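Local coordinates for protein possible adhesin (PDB 4WA0) that probably attaches extremely thermophilic Caldicellulosiruptor cells to cellulose, this chain being the magnesium-binding C-terminal beta-helix domain of the tapirin, at residues 85-90 / 128-133; 247-252 / 345-350. All coordinates share one frame; numbering follows the deposited sequence.

Interaction 1: residues 85-90 / 128-133; sequences ANRISP and AGPGVN
Arg-87 sets its CG opposite the backbone N (chi1 -177°) and runs extended from CG to NE, which carries its guanidinium to the carbonyl of Pro-130. The contact joins two turn loops of a beta-helix: segment 85-90 leaves strand 83-85, and segment 128-133 leads through a type II beta turn, Gly-129 to Val-132, into strand 132-136. Both terminal nitrogens of Arg-87 grip the same oxygen end-on. NH1 of Arg-87 bonds Pro-130 O at 2.9 Å, with an N-H...O angle of 155°. The bond from Arg-87 NH2 to Pro-130 O is longer, 3.2 Å, and more bent at 139°. The acceptor lies at the guanidinium edge, in its plane. The intervening coil adds a further acceptor, since NH1 also bonds Tyr-109 O, and the one arginine thereby ties together loops from three coils. The two in-plane bonds to Pro-130 O fix how the guanidinium is turned, while the Pro-130 ring, crossing the arginine at about a right angle, covers one face through CD, 3.5 Å from Arg-87 NH2. At the guanidinium edge, Val-132 CG2 lies 3.8 Å from Arg-87 NH1.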
loop_
_atom_site.group_PDB
_atom_site.type_symbol
_atom_site.label_atom_id
_atom_site.label_comp_id
_atom_site.label_asym_id
_atom_site.label_seq_id
_atom_site.Cartn_x
_atom_site.Cartn_y
_atom_site.Cartn_z
ATOM N N ALA A 85 -5.226 4.004 10.527
ATOM C CA ALA A 85 -6.149 4.701 9.579
ATOM C C ALA A 85 -6.763 5.880 10.295
ATOM O O ALA A 85 -7.620 5.752 11.146
ATOM C CB ALA A 85 -7.152 3.764 9.014
ATOM N N ASN A 86 -6.228 7.061 10.019
ATOM C CA ASN A 86 -6.635 8.255 10.693
ATOM C C ASN A 86 -8.042 8.764 10.255
ATOM O O ASN A 86 -8.572 8.380 9.197
ATOM C CB ASN A 86 -5.562 9.360 10.563
ATOM C CG ASN A 86 -4.319 9.052 11.372
ATOM O OD1 ASN A 86 -4.414 8.553 12.512
ATOM N ND2 ASN A 86 -3.179 9.378 10.840
ATOM N N ARG A 87 -8.601 9.654 11.075
ATOM C CA ARG A 87 -9.959 10.090 10.943
ATOM C C ARG A 87 -10.054 11.598 10.748
ATOM O O ARG A 87 -9.643 12.395 11.632
ATOM C CB ARG A 87 -10.756 9.704 12.192
ATOM C CG ARG A 87 -12.235 10.043 12.169
ATOM C CD ARG A 87 -12.953 9.498 13.375
ATOM N NE ARG A 87 -14.352 9.746 13.220
ATOM C CZ ARG A 87 -15.241 8.871 12.778
ATOM N NH1 ARG A 87 -14.913 7.616 12.544
ATOM N NH2 ARG A 87 -16.480 9.245 12.671
ATOM N N ILE A 88 -10.529 12.027 9.605
ATOM C CA ILE A 88 -10.966 13.446 9.418
ATOM C C ILE A 88 -12.370 13.375 8.807
ATOM O O ILE A 88 -12.540 13.008 7.633
ATOM C CB ILE A 88 -10.056 14.268 8.473
ATOM C CG1 ILE A 88 -8.601 14.262 8.957
ATOM C CG2 ILE A 88 -10.653 15.669 8.215
ATOM C CD1 ILE A 88 -8.252 15.073 10.163
ATOM N N SER A 89 -13.369 13.751 9.584
ATOM C CA SER A 89 -14.768 13.819 9.046
ATOM C C SER A 89 -14.865 14.737 7.819
ATOM O O SER A 89 -14.284 15.793 7.819
ATOM C CB SER A 89 -15.756 14.339 10.101
ATOM O OG SER A 89 -16.965 14.854 9.515
ATOM N N PRO A 90 -15.633 14.379 6.782
ATOM C CA PRO A 90 -16.562 13.259 6.699
ATOM C C PRO A 90 -15.986 12.176 5.739
ATOM O O PRO A 90 -16.727 11.399 5.102
ATOM C CB PRO A 90 -17.735 13.899 5.973
ATOM C CG PRO A 90 -17.084 14.777 4.962
ATOM C CD PRO A 90 -15.922 15.363 5.719
ATOM N N ALA A 128 -12.317 2.254 16.310
ATOM C CA ALA A 128 -12.925 3.318 17.179
ATOM C C ALA A 128 -13.545 4.402 16.343
ATOM O O ALA A 128 -12.841 5.118 15.626
ATOM C CB ALA A 128 -11.885 3.874 18.102
ATOM N N GLY A 129 -14.852 4.507 16.435
ATOM C CA GLY A 129 -15.560 5.660 15.863
ATOM C C GLY A 129 -16.752 5.287 15.006
ATOM O O GLY A 129 -16.840 4.180 14.461
ATOM N N PRO A 130 -17.701 6.223 14.849
ATOM C CA PRO A 130 -18.807 5.959 13.994
ATOM C C PRO A 130 -18.367 5.654 12.572
ATOM O O PRO A 130 -17.441 6.229 12.041
ATOM C CB PRO A 130 -19.630 7.270 14.035
ATOM C CG PRO A 130 -19.295 7.836 15.348
ATOM C CD PRO A 130 -17.813 7.566 15.488
ATOM N N GLY A 131 -19.071 4.721 11.966
ATOM C CA GLY A 131 -18.792 4.371 10.586
ATOM C C GLY A 131 -17.563 3.525 10.268
ATOM O O GLY A 131 -17.301 3.310 9.066
ATOM N N VAL A 132 -16.835 3.099 11.287
ATOM C CA VAL A 132 -15.681 2.233 11.136
ATOM C C VAL A 132 -16.213 0.774 11.123
ATOM O O VAL A 132 -16.581 0.223 12.213
ATOM C CB VAL A 132 -14.705 2.392 12.270
ATOM C CG1 VAL A 132 -13.459 1.509 11.992
ATOM C CG2 VAL A 132 -14.282 3.837 12.429
ATOM N N ASN A 133 -16.289 0.163 9.958
ATOM C CA ASN A 133 -16.968 -1.145 9.802
ATOM C C ASN A 133 -16.019 -2.130 9.152
ATOM O O ASN A 133 -15.561 -1.899 8.012
ATOM C CB ASN A 133 -18.180 -0.976 8.934
ATOM C CG ASN A 133 -19.250 -0.140 9.595
ATOM O OD1 ASN A 133 -19.493 -0.291 10.771
ATOM N ND2 ASN A 133 -19.780 0.840 8.874
#

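Interaction 2: residues 247-252 / 345-350; sequences GSTADT and QQDIES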
loop_
_atom_site.group_PDB
_atom_site.type_symbol
_atom_site.label_atom_id
_atom_site.label_comp_id
_atom_site.label_asym_id
_atom_site.label_seq_id
_atom_site.Cartn_x
_atom_site.Cartn_y
_atom_site.Cartn_z
ATOM N N GLY A 247 19.699 11.193 -16.632
ATOM C CA GLY A 247 20.088 10.185 -17.628
ATOM C C GLY A 247 18.863 9.495 -18.185
ATOM O O GLY A 247 17.808 9.531 -17.577
ATOM N N SER A 248 19.033 8.827 -19.336
ATOM C CA SER A 248 17.936 8.095 -19.937
ATOM C C SER A 248 18.407 6.985 -20.839
ATOM O O SER A 248 19.467 7.099 -21.461
ATOM C CB SER A 248 17.065 9.042 -20.761
ATOM O OG SER A 248 17.748 9.737 -21.780
ATOM N N THR A 249 17.577 5.946 -20.965
ATOM C CA THR A 249 17.738 4.955 -21.984
ATOM C C THR A 249 16.368 4.714 -22.560
ATOM O O THR A 249 15.396 4.507 -21.792
ATOM C CB THR A 249 18.283 3.675 -21.350
ATOM O OG1 THR A 249 19.493 3.963 -20.638
ATOM C CG2 THR A 249 18.498 2.504 -22.343
ATOM N N ALA A 250 16.303 4.641 -23.900
ATOM C CA ALA A 250 15.026 4.389 -24.574
ATOM C C ALA A 250 15.020 3.056 -25.318
ATOM O O ALA A 250 16.081 2.526 -25.689
ATOM C CB ALA A 250 14.695 5.493 -25.475
ATOM N N ASP A 251 13.832 2.502 -25.364
ATOM C CA ASP A 251 13.512 1.365 -26.231
ATOM C C ASP A 251 12.462 1.766 -27.246
ATOM O O ASP A 251 11.258 1.856 -26.911
ATOM C CB ASP A 251 13.108 0.173 -25.386
ATOM C CG ASP A 251 12.783 -1.096 -26.220
ATOM O OD1 ASP A 251 12.931 -1.125 -27.487
ATOM O OD2 ASP A 251 12.316 -2.077 -25.546
ATOM N N THR A 252 12.912 1.979 -28.488
ATOM C CA THR A 252 12.035 2.431 -29.542
ATOM C C THR A 252 11.626 1.257 -30.451
ATOM O O THR A 252 10.993 1.464 -31.468
ATOM C CB THR A 252 12.694 3.572 -30.386
ATOM O OG1 THR A 252 13.956 3.119 -30.866
ATOM C CG2 THR A 252 12.880 4.773 -29.501
ATOM N N GLN A 345 14.543 -3.393 -18.692
ATOM C CA GLN A 345 14.849 -4.213 -17.502
ATOM C C GLN A 345 16.327 -4.456 -17.347
ATOM O O GLN A 345 16.936 -4.277 -16.274
ATOM C CB GLN A 345 14.182 -5.595 -17.584
ATOM C CG GLN A 345 12.654 -5.714 -17.543
ATOM C CD GLN A 345 12.098 -7.133 -17.861
ATOM O OE1 GLN A 345 12.564 -8.133 -17.334
ATOM N NE2 GLN A 345 11.083 -7.213 -18.740
ATOM N N GLN A 346 16.981 -4.840 -18.436
ATOM C CA GLN A 346 18.389 -5.141 -18.366
ATOM C C GLN A 346 19.201 -3.860 -18.006
ATOM O O GLN A 346 20.157 -3.884 -17.220
ATOM C CB GLN A 346 18.855 -5.699 -19.697
ATOM C CG GLN A 346 20.314 -6.065 -19.742
ATOM C CD GLN A 346 20.609 -7.132 -18.688
ATOM O OE1 GLN A 346 20.109 -8.262 -18.777
ATOM N NE2 GLN A 346 21.347 -6.744 -17.617
ATOM N N ASP A 347 18.817 -2.734 -18.585
ATOM C CA ASP A 347 19.533 -1.448 -18.374
ATOM C C ASP A 347 19.454 -1.057 -16.908
ATOM O O ASP A 347 20.434 -0.595 -16.311
ATOM C CB ASP A 347 18.897 -0.335 -19.193
ATOM C CG ASP A 347 19.709 0.961 -19.154
ATOM O OD1 ASP A 347 20.788 0.967 -19.753
ATOM O OD2 ASP A 347 19.230 1.965 -18.642
ATOM N N ILE A 348 18.282 -1.214 -16.354
ATOM C CA ILE A 348 18.027 -0.852 -14.951
ATOM C C ILE A 348 18.792 -1.804 -14.064
ATOM O O ILE A 348 19.516 -1.356 -13.172
ATOM C CB ILE A 348 16.537 -0.950 -14.615
ATOM C CG1 ILE A 348 15.707 0.131 -15.345
ATOM C CG2 ILE A 348 16.334 -0.842 -13.097
ATOM C CD1 ILE A 348 14.221 -0.108 -15.351
ATOM N N GLU A 349 18.661 -3.124 -14.323
ATOM C CA GLU A 349 19.471 -4.135 -13.596
ATOM C C GLU A 349 20.929 -3.831 -13.596
ATOM O O GLU A 349 21.591 -3.972 -12.564
ATOM C CB GLU A 349 19.188 -5.577 -14.129
ATOM C CG GLU A 349 17.814 -6.059 -13.646
ATOM C CD GLU A 349 17.094 -7.106 -14.501
ATOM O OE1 GLU A 349 17.623 -7.605 -15.507
ATOM O OE2 GLU A 349 15.913 -7.418 -14.149
ATOM N N SER A 350 21.461 -3.375 -14.723
ATOM C CA SER A 350 22.883 -3.141 -14.852
ATOM C C SER A 350 23.307 -1.936 -14.044
ATOM O O SER A 350 24.352 -1.948 -13.383
ATOM C CB SER A 350 23.292 -2.936 -16.303
ATOM O OG SER A 350 23.078 -4.154 -17.017
#
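Helix 342-352, near the C-terminus of the domain, is fastened here to strand 247-251, the antiparallel border strand that pairs with strand 258-263 at one end of the beta-helix. One side chain from each element makes the contact. Thr-249 and Asp-347 reach out from opposite directions, and Thr-249 OG1 donates a hydrogen bond to Asp-347 OD2 at 2.8 Å. The hydroxyl comes from above the carboxylate plane, 45° out of it. Asp-347 has its CG anti to the backbone N (chi1 -172°), an arrangement that carries the carboxylate out to the hydroxyl of Thr-249. On the threonine, CB approaches Asp-347 OD2 to 3.3 Å, and the methyl CG2 rests 3.7 Å from Asp-347 CG, adding a nonpolar touch beside the bond. Oxygen OD2 is shared with Tyr-262 OH on strand 258-263, its stronger partner, and the aspartate side chain also touches Val-260 of that strand. One carboxylate oxygen thus bonds to both strands, and Ile-348 of the helix packs on Tyr-262 as well.

The magnesium site lies nearby: the side chain of Thr-249 is about 6 Å from that of the metal ligand Asp-239 and about 10 Å from the ion. The preceding residue is linked more directly, as Ser-248 N bonds Asp-239 OD2 and Ser-248 OG bonds Glu-275 OE2, consistent with the strand that supplies Thr-249 helping to position two metal ligands. Two hydroxyl groups converging on Asp-347 OD2 would be expected to disperse its negative charge and favour the ionised form, making this a polar, charge-assisted attachment at the protein surface.

Overall arrangement
Interaction 1 closes before interaction 2 opens along the chain, and the two lie on opposite sides of its centre, with centres 44 Å apart and nearest atoms about 32 Å apart. Interaction 1 joins loops that leave strand 83-85 and lead into strand 132-136, which belong to different sheets of the beta-helix, away from the metal. Interaction 2 sits at one end of the solenoid, where strand 247-251 borders strand 258-263 and helix 342-352 lies against both, near the magnesium site. The first contact therefore links coils separated by one intervening coil, whereas the second fastens a C-terminal helix to the metal-bearing end; with no direct touch, they secure separate regions of the domain.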